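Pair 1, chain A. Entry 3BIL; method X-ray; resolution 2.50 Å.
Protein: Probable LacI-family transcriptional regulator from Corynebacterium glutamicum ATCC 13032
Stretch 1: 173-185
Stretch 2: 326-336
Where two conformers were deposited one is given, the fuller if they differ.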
# COMPACT_ATOMS: atom_id res chain seq x y z
N ALA A 173 -20.90 11.19 -11.07
CA ALA A 173 -21.99 12.19 -11.21
C ALA A 173 -22.03 13.15 -10.04
O ALA A 173 -22.17 14.36 -10.25
CB ALA A 173 -23.29 11.52 -11.36
N ALA A 174 -21.87 12.66 -8.79
CA ALA A 174 -21.88 13.61 -7.67
C ALA A 174 -20.67 14.50 -7.58
O ALA A 174 -20.78 15.71 -7.23
CB ALA A 174 -22.12 12.92 -6.37
N ALA A 175 -19.51 13.93 -7.88
CA ALA A 175 -18.32 14.77 -7.95
C ALA A 175 -18.47 15.84 -9.03
O ALA A 175 -18.19 17.01 -8.76
CB ALA A 175 -17.09 13.97 -8.17
N VAL A 176 -18.95 15.47 -10.23
CA VAL A 176 -19.14 16.50 -11.29
C VAL A 176 -20.14 17.58 -10.87
O VAL A 176 -19.83 18.78 -10.95
CB VAL A 176 -19.51 15.91 -12.66
CG1 VAL A 176 -19.95 16.98 -13.63
CG2 VAL A 176 -18.30 15.13 -13.26
N GLU A 177 -21.31 17.14 -10.35
CA GLU A 177 -22.33 18.04 -9.79
C GLU A 177 -21.73 19.05 -8.84
O GLU A 177 -21.92 20.24 -9.02
CB GLU A 177 -23.48 17.26 -9.13
CG GLU A 177 -24.78 17.21 -9.95
CD GLU A 177 -25.29 18.61 -10.37
OE1 GLU A 177 -25.63 19.43 -9.47
OE2 GLU A 177 -25.34 18.90 -11.60
N LEU A 178 -20.97 18.55 -7.88
CA LEU A 178 -20.27 19.37 -6.90
C LEU A 178 -19.27 20.32 -7.51
O LEU A 178 -19.19 21.48 -7.06
CB LEU A 178 -19.58 18.45 -5.87
CG LEU A 178 -18.99 19.06 -4.60
CD1 LEU A 178 -20.04 19.78 -3.79
CD2 LEU A 178 -18.35 17.98 -3.75
N LEU A 179 -18.51 19.87 -8.51
CA LEU A 179 -17.59 20.81 -9.20
C LEU A 179 -18.40 21.92 -9.87
O LEU A 179 -18.03 23.11 -9.78
CB LEU A 179 -16.61 20.12 -10.20
CG LEU A 179 -15.66 19.15 -9.47
CD1 LEU A 179 -15.01 18.07 -10.33
CD2 LEU A 179 -14.67 19.86 -8.55
N ALA A 180 -19.51 21.53 -10.48
CA ALA A 180 -20.33 22.50 -11.20
C ALA A 180 -20.93 23.56 -10.28
O ALA A 180 -20.81 24.76 -10.59
CB ALA A 180 -21.40 21.80 -11.98
N HIS A 181 -21.54 23.15 -9.14
CA HIS A 181 -22.08 24.12 -8.20
C HIS A 181 -21.04 25.04 -7.64
O HIS A 181 -21.36 26.17 -7.32
CB HIS A 181 -22.81 23.45 -7.05
CG HIS A 181 -24.04 22.72 -7.50
ND1 HIS A 181 -24.53 21.61 -6.84
CD2 HIS A 181 -24.83 22.91 -8.58
CE1 HIS A 181 -25.60 21.17 -7.48
NE2 HIS A 181 -25.80 21.93 -8.55
N ASN A 182 -19.81 24.57 -7.52
CA ASN A 182 -18.73 25.41 -6.99
C ASN A 182 -18.01 26.28 -8.01
O ASN A 182 -17.01 26.97 -7.66
CB ASN A 182 -17.75 24.53 -6.25
CG ASN A 182 -18.24 24.18 -4.84
OD1 ASN A 182 -18.17 25.01 -3.93
ND2 ASN A 182 -18.71 22.93 -4.65
N ASN A 183 -18.51 26.27 -9.26
CA ASN A 183 -17.81 26.88 -10.41
C ASN A 183 -16.30 26.52 -10.43
O ASN A 183 -15.46 27.37 -10.67
CB ASN A 183 -18.00 28.40 -10.47
CG ASN A 183 -17.54 29.01 -11.82
OD1 ASN A 183 -17.69 28.37 -12.88
ND2 ASN A 183 -16.98 30.23 -11.78
N ALA A 184 -15.96 25.26 -10.17
CA ALA A 184 -14.57 24.92 -9.98
C ALA A 184 -14.12 24.38 -11.33
O ALA A 184 -13.63 23.26 -11.43
CB ALA A 184 -14.43 23.90 -8.87
N LEU A 185 -14.31 25.19 -12.37
CA LEU A 185 -14.12 24.74 -13.72
C LEU A 185 -13.02 25.55 -14.33
O LEU A 185 -12.83 26.70 -13.90
CB LEU A 185 -15.39 25.00 -14.53
CG LEU A 185 -16.72 24.34 -14.21
CD1 LEU A 185 -17.74 24.79 -15.32
CD2 LEU A 185 -16.63 22.77 -14.08
N ALA A 326 -19.37 5.92 -4.06
CA ALA A 326 -19.87 7.07 -3.30
C ALA A 326 -18.87 8.20 -3.18
O ALA A 326 -17.68 7.97 -3.19
CB ALA A 326 -20.37 6.61 -1.92
N LEU A 327 -19.36 9.43 -3.09
CA LEU A 327 -18.50 10.61 -2.86
C LEU A 327 -18.37 10.97 -1.35
O LEU A 327 -19.34 11.35 -0.72
CB LEU A 327 -19.07 11.81 -3.62
CG LEU A 327 -18.24 13.09 -3.58
CD1 LEU A 327 -17.02 12.95 -4.48
CD2 LEU A 327 -19.08 14.24 -4.09
N ILE A 328 -17.15 10.86 -0.81
CA ILE A 328 -16.80 11.32 0.50
C ILE A 328 -16.40 12.81 0.39
O ILE A 328 -15.33 13.14 -0.12
CB ILE A 328 -15.61 10.48 1.09
CG1 ILE A 328 -15.77 8.98 0.82
CG2 ILE A 328 -15.40 10.73 2.58
CD1 ILE A 328 -17.07 8.34 1.27
N HIS A 329 -17.26 13.70 0.85
CA HIS A 329 -16.98 15.13 0.78
C HIS A 329 -16.04 15.53 1.90
O HIS A 329 -16.34 15.37 3.09
CB HIS A 329 -18.29 15.95 0.83
CG HIS A 329 -18.15 17.36 0.32
ND1 HIS A 329 -19.23 18.13 -0.03
CD2 HIS A 329 -17.05 18.13 0.12
CE1 HIS A 329 -18.81 19.32 -0.42
NE2 HIS A 329 -17.49 19.35 -0.34
N ARG A 330 -14.86 16.02 1.50
CA ARG A 330 -13.89 16.51 2.45
C ARG A 330 -13.61 17.97 2.17
O ARG A 330 -14.56 18.74 2.06
CB ARG A 330 -12.66 15.68 2.46
CG ARG A 330 -12.94 14.22 2.77
CD ARG A 330 -11.71 13.64 3.47
NE ARG A 330 -11.86 12.21 3.71
CZ ARG A 330 -11.27 11.26 3.02
NH1 ARG A 330 -10.43 11.55 2.04
NH2 ARG A 330 -11.51 10.00 3.35
N GLU A 331 -12.34 18.38 2.04
CA GLU A 331 -12.09 19.82 1.85
C GLU A 331 -11.20 20.29 0.66
O GLU A 331 -10.56 21.33 0.75
CB GLU A 331 -11.60 20.44 3.15
CG GLU A 331 -12.74 21.03 4.01
CD GLU A 331 -13.14 20.14 5.20
OE1 GLU A 331 -14.37 20.07 5.50
OE2 GLU A 331 -12.23 19.54 5.84
N SER A 332 -11.19 19.55 -0.45
CA SER A 332 -10.29 19.88 -1.57
C SER A 332 -10.95 20.58 -2.79
O SER A 332 -10.37 20.59 -3.88
CB SER A 332 -9.54 18.62 -2.00
OG SER A 332 -10.40 17.52 -2.22
N ILE A 333 -12.13 21.17 -2.60
CA ILE A 333 -12.83 21.93 -3.62
C ILE A 333 -12.95 23.39 -3.17
O ILE A 333 -13.55 23.66 -2.14
CB ILE A 333 -14.28 21.43 -3.80
CG1 ILE A 333 -14.35 19.90 -4.02
CG2 ILE A 333 -14.99 22.22 -4.89
CD1 ILE A 333 -13.57 19.39 -5.16
N ILE A 334 -12.37 24.31 -3.94
CA ILE A 334 -12.57 25.75 -3.75
C ILE A 334 -13.99 26.18 -4.08
O ILE A 334 -14.60 25.64 -5.00
CB ILE A 334 -11.65 26.57 -4.68
CG1 ILE A 334 -10.19 26.24 -4.42
CG2 ILE A 334 -11.83 28.05 -4.46
CD1 ILE A 334 -9.64 25.27 -5.37
N ASN A 335 -14.52 27.14 -3.34
CA ASN A 335 -15.67 27.89 -3.83
C ASN A 335 -15.31 29.22 -4.53
O ASN A 335 -14.85 30.17 -3.89
CB ASN A 335 -16.72 28.11 -2.75
CG ASN A 335 -18.07 28.41 -3.35
OD1 ASN A 335 -18.82 29.26 -2.87
ND2 ASN A 335 -18.37 27.75 -4.46
N SER A 336 -15.56 29.27 -5.85
CA SER A 336 -15.34 30.48 -6.68
C SER A 336 -16.57 31.38 -6.87
O SER A 336 -17.68 30.91 -7.18
CB SER A 336 -14.77 30.07 -8.03
OG SER A 336 -13.49 29.49 -7.85

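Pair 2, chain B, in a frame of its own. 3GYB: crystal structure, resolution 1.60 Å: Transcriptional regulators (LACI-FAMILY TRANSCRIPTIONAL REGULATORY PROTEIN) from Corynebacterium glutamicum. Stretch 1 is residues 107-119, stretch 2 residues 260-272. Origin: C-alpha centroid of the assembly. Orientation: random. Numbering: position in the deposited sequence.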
# COMPACT_ATOMS: atom_id res chain seq x y z
N GLU B 107 4.61 23.55 6.64
CA GLU B 107 4.78 24.57 7.67
C GLU B 107 4.23 24.03 8.99
O GLU B 107 4.84 24.18 10.05
CB GLU B 107 4.02 25.84 7.27
CG GLU B 107 4.04 26.93 8.33
CD GLU B 107 3.29 28.17 7.90
OE1 GLU B 107 2.09 28.06 7.55
OE2 GLU B 107 3.89 29.26 7.89
N ILE B 108 3.07 23.38 8.91
CA ILE B 108 2.43 22.81 10.08
C ILE B 108 3.33 21.75 10.71
O ILE B 108 3.53 21.74 11.92
CB ILE B 108 1.08 22.15 9.73
CG1 ILE B 108 0.09 23.22 9.26
CG2 ILE B 108 0.54 21.38 10.92
CD1 ILE B 108 -1.26 22.67 8.83
N ALA B 109 3.87 20.87 9.88
CA ALA B 109 4.74 19.81 10.35
C ALA B 109 5.98 20.35 11.03
O ALA B 109 6.34 19.91 12.13
CB ALA B 109 5.15 18.91 9.18
N THR B 110 6.64 21.30 10.38
CA THR B 110 7.86 21.88 10.92
C THR B 110 7.58 22.66 12.19
O THR B 110 8.30 22.52 13.18
CB THR B 110 8.52 22.80 9.87
OG1 THR B 110 8.69 22.07 8.66
CG2 THR B 110 9.88 23.28 10.36
N LYS B 111 6.54 23.48 12.16
CA LYS B 111 6.16 24.28 13.31
C LYS B 111 5.82 23.37 14.49
O LYS B 111 6.12 23.70 15.64
CB LYS B 111 4.96 25.17 12.97
CG LYS B 111 4.51 26.09 14.11
CD LYS B 111 5.60 27.07 14.51
CE LYS B 111 5.11 28.04 15.57
NZ LYS B 111 3.88 28.76 15.14
N HIS B 112 5.21 22.22 14.22
CA HIS B 112 4.86 21.30 15.29
C HIS B 112 6.12 20.83 16.00
O HIS B 112 6.18 20.80 17.23
CB HIS B 112 4.09 20.09 14.74
CG HIS B 112 3.65 19.12 15.79
ND1 HIS B 112 2.83 19.48 16.84
CD2 HIS B 112 3.90 17.79 15.95
CE1 HIS B 112 2.59 18.42 17.60
NE2 HIS B 112 3.23 17.38 17.07
N LEU B 113 7.14 20.45 15.23
CA LEU B 113 8.39 19.99 15.81
C LEU B 113 9.05 21.12 16.59
O LEU B 113 9.59 20.90 17.68
CB LEU B 113 9.33 19.48 14.71
CG LEU B 113 8.82 18.24 13.98
CD1 LEU B 113 9.84 17.81 12.92
CD2 LEU B 113 8.61 17.11 14.99
N ILE B 114 8.99 22.33 16.05
CA ILE B 114 9.57 23.49 16.72
C ILE B 114 8.82 23.77 18.02
O ILE B 114 9.44 24.00 19.06
CB ILE B 114 9.51 24.74 15.81
CG1 ILE B 114 10.46 24.54 14.62
CG2 ILE B 114 9.89 26.00 16.59
CD1 ILE B 114 10.33 25.62 13.56
N ASP B 115 7.49 23.75 17.97
CA ASP B 115 6.71 24.00 19.18
C ASP B 115 6.93 22.90 20.22
O ASP B 115 6.69 23.12 21.41
CB ASP B 115 5.22 24.13 18.86
CG ASP B 115 4.88 25.44 18.17
OD1 ASP B 115 5.66 26.41 18.31
OD2 ASP B 115 3.83 25.51 17.50
N LEU B 116 7.38 21.73 19.78
CA LEU B 116 7.64 20.63 20.72
C LEU B 116 9.01 20.77 21.38
O LEU B 116 9.38 19.96 22.23
CB LEU B 116 7.56 19.27 20.01
CG LEU B 116 6.15 18.74 19.72
CD1 LEU B 116 6.24 17.52 18.81
CD2 LEU B 116 5.47 18.38 21.03
N GLY B 117 9.76 21.80 20.99
CA GLY B 117 11.07 22.01 21.60
C GLY B 117 12.28 21.51 20.83
O GLY B 117 13.40 21.60 21.32
N HIS B 118 12.06 20.99 19.63
CA HIS B 118 13.17 20.50 18.81
C HIS B 118 13.81 21.65 18.05
O HIS B 118 13.11 22.55 17.58
CB HIS B 118 12.66 19.45 17.81
CG HIS B 118 12.14 18.20 18.44
ND1 HIS B 118 12.96 17.16 18.83
CD2 HIS B 118 10.88 17.83 18.78
CE1 HIS B 118 12.23 16.21 19.37
NE2 HIS B 118 10.96 16.59 19.35
N THR B 119 15.13 21.63 17.94
CA THR B 119 15.85 22.67 17.20
C THR B 119 16.68 22.02 16.10
O THR B 119 16.77 22.55 14.99
CB THR B 119 16.76 23.51 18.12
OG1 THR B 119 17.56 22.65 18.94
CG2 THR B 119 15.91 24.42 19.00
N GLN B 260 -7.07 22.46 2.45
CA GLN B 260 -6.20 22.68 3.60
C GLN B 260 -5.75 21.40 4.28
O GLN B 260 -6.56 20.50 4.55
CB GLN B 260 -6.90 23.58 4.62
CG GLN B 260 -7.18 24.98 4.12
CD GLN B 260 -5.93 25.67 3.63
OE1 GLN B 260 -5.88 26.15 2.49
NE2 GLN B 260 -4.91 25.72 4.47
N PRO B 261 -4.45 21.28 4.55
CA PRO B 261 -3.92 20.09 5.22
C PRO B 261 -4.08 20.31 6.73
O PRO B 261 -4.39 21.41 7.17
CB PRO B 261 -2.47 20.07 4.78
CG PRO B 261 -2.13 21.53 4.75
CD PRO B 261 -3.35 22.14 4.07
N SER B 262 -3.86 19.26 7.51
CA SER B 262 -3.99 19.38 8.96
C SER B 262 -3.13 18.34 9.67
O SER B 262 -2.82 17.29 9.11
CB SER B 262 -5.45 19.23 9.38
OG SER B 262 -6.00 18.02 8.89
N LEU B 263 -2.75 18.65 10.90
CA LEU B 263 -1.93 17.75 11.70
C LEU B 263 -2.75 16.67 12.38
O LEU B 263 -3.81 16.93 12.94
CB LEU B 263 -1.18 18.56 12.77
CG LEU B 263 -0.47 17.76 13.86
CD1 LEU B 263 0.73 17.03 13.27
CD2 LEU B 263 -0.01 18.71 14.96
N ILE B 264 -2.25 15.43 12.31
CA ILE B 264 -2.91 14.31 12.98
C ILE B 264 -1.84 13.78 13.91
O ILE B 264 -0.85 13.20 13.48
CB ILE B 264 -3.32 13.20 12.00
CG1 ILE B 264 -4.38 13.72 11.02
CG2 ILE B 264 -3.88 12.01 12.78
CD1 ILE B 264 -4.86 12.68 10.03
N GLU B 265 -2.05 13.99 15.21
CA GLU B 265 -1.09 13.54 16.20
C GLU B 265 -1.33 12.10 16.61
O GLU B 265 -2.43 11.72 17.03
CB GLU B 265 -1.14 14.43 17.43
CG GLU B 265 -0.68 15.86 17.18
CD GLU B 265 -0.58 16.66 18.46
OE1 GLU B 265 0.26 16.32 19.32
OE2 GLU B 265 -1.35 17.63 18.61
N ARG B 266 -0.29 11.29 16.47
CA ARG B 266 -0.37 9.90 16.88
C ARG B 266 0.76 9.63 17.86
O ARG B 266 0.94 10.40 18.80
CB ARG B 266 -0.32 8.96 15.67
CG ARG B 266 -1.58 9.08 14.80
CD ARG B 266 -1.85 7.84 13.95
NE ARG B 266 -3.09 8.00 13.19
CZ ARG B 266 -3.17 8.52 11.97
NH1 ARG B 266 -2.07 8.93 11.34
NH2 ARG B 266 -4.35 8.66 11.38
N GLY B 267 1.55 8.58 17.66
CA GLY B 267 2.57 8.30 18.66
C GLY B 267 4.04 8.46 18.34
O GLY B 267 4.88 8.05 19.14
N THR B 268 4.37 9.07 17.21
CA THR B 268 5.78 9.19 16.84
C THR B 268 6.50 10.51 17.13
O THR B 268 7.66 10.67 16.75
CB THR B 268 5.97 8.84 15.36
OG1 THR B 268 5.12 9.67 14.56
CG2 THR B 268 5.63 7.37 15.11
N CYS B 269 5.83 11.43 17.82
CA CYS B 269 6.46 12.70 18.19
C CYS B 269 6.30 12.91 19.69
O CYS B 269 5.35 12.40 20.29
CB CYS B 269 5.81 13.88 17.45
SG CYS B 269 6.32 14.07 15.72
N ALA B 270 7.23 13.65 20.28
CA ALA B 270 7.18 13.94 21.71
C ALA B 270 7.96 15.23 21.96
O ALA B 270 8.82 15.61 21.16
CB ALA B 270 7.79 12.79 22.50
N PRO B 271 7.67 15.91 23.08
CA PRO B 271 8.38 17.16 23.39
C PRO B 271 9.84 16.96 23.76
O PRO B 271 10.22 15.94 24.34
CB PRO B 271 7.55 17.74 24.54
CG PRO B 271 7.04 16.51 25.23
CD PRO B 271 6.62 15.64 24.07
N ARG B 272 10.66 17.96 23.42
CA ARG B 272 12.09 17.96 23.70
C ARG B 272 12.77 16.61 23.52
O ARG B 272 12.23 15.71 22.87
CB ARG B 272 12.33 18.48 25.12
CG ARG B 272 11.80 19.88 25.35
CD ARG B 272 12.27 20.46 26.67
NE ARG B 272 11.93 21.88 26.77
CZ ARG B 272 12.34 22.69 27.74
NH1 ARG B 272 13.10 22.22 28.72
NH2 ARG B 272 11.98 23.96 27.73
O HOH W 1 2.77 15.18 18.79

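In both pairs a helix that begins earlier in the chain runs over a short strand and the loop that follows it. The axes of helix 173-181 and strand 326-328 in pair 1 approach to 8.3 Å, with 46° between their N-to-C directions; helix 107-115 and strand 262-264 in pair 2 give 8.5 Å and 50°. Superposing N, CA and C of 14 central residues leaves an RMSD of 1.0 Å, and the buried surface is nearly equal, 567 and 584 Å². The match covers the helix through A:Asn183 = B:Gly117 and the second stretch from A:His329 = B:Glu265 to A:Ser336 = B:Arg272. The strand residues themselves have no counterparts within 2.0 Å, so A:Leu327 and B:Leu263 are compared by their contacts alone.

The central helical position is A:Leu178 = B:His112, with CA atoms 0.5 Å apart and chi1 in the t well in both. Each pair sets a leucine methyl over an imidazole face here, but with the roles exchanged between stretches. In pair 1 the helix supplies the methyl: A:Leu178 CD2 lies 3.7 Å from the centroid of the A:His329 ring, 14° off its normal. In pair 2 the helix supplies the ring, and B:Leu263 CD2 lies 3.7 Å from the centroid of B:His112, 18° off the normal. The imidazole of pair 2 also brings polarity: one water lies 2.8 Å from B:His112 NE2 and donates to B:Glu265 OE1 at 2.8 Å, joining the matched position of A:His329 to the helix.

One turn earlier, A:Ala174 = B:Ile108 shows a change of size. The short A:Ala174 CB meets A:Leu327 CD2 at 4.0 Å, while the longer B:Ile108 places CG2 3.8 Å from B:Leu263 CB and extends CD1 to 4.3 Å from B:Pro261 CG. At A:Ile333 = B:Cys269, both CA-to-CB bonds point toward the helix. A:Ile333 CD1 packs 3.6 Å from A:Leu179 CD2; the smaller cysteine keeps the equivalent contact at 3.9 Å, between B:Cys269 SG and B:Leu113 CD2.

The helix ends differ in chemistry but retain one backbone link. A:Ser336 N donates to A:Asn182 O at 3.3 Å and 165°; at the matching positions B:Arg272 N donates to B:Leu116 O at 2.7 Å and 170°. A:Asn182 turns its amide back, ND2 donating to A:Leu178 O at 2.9 Å, and its CG lies 3.8 Å from A:Ile333 CG2. The side chain of B:Leu116 makes apolar contacts there, with CD1 3.9 Å from B:Cys269 CB and CD2 4.1 Å from B:Pro271 CB. The following residue has positive phi in both, 44° for A:Asn183 and 99° for B:Gly117, the latter in a Schellman motif. An ideal CB on B:Gly117 would stand 2.9 Å from B:Arg272 CG and jam against the preceding carbonyl oxygen. In pair 2 a second direct hydrogen bond across the stretches runs from B:His118 NE2 to B:Ala270 O, at 3.0 Å and 151°.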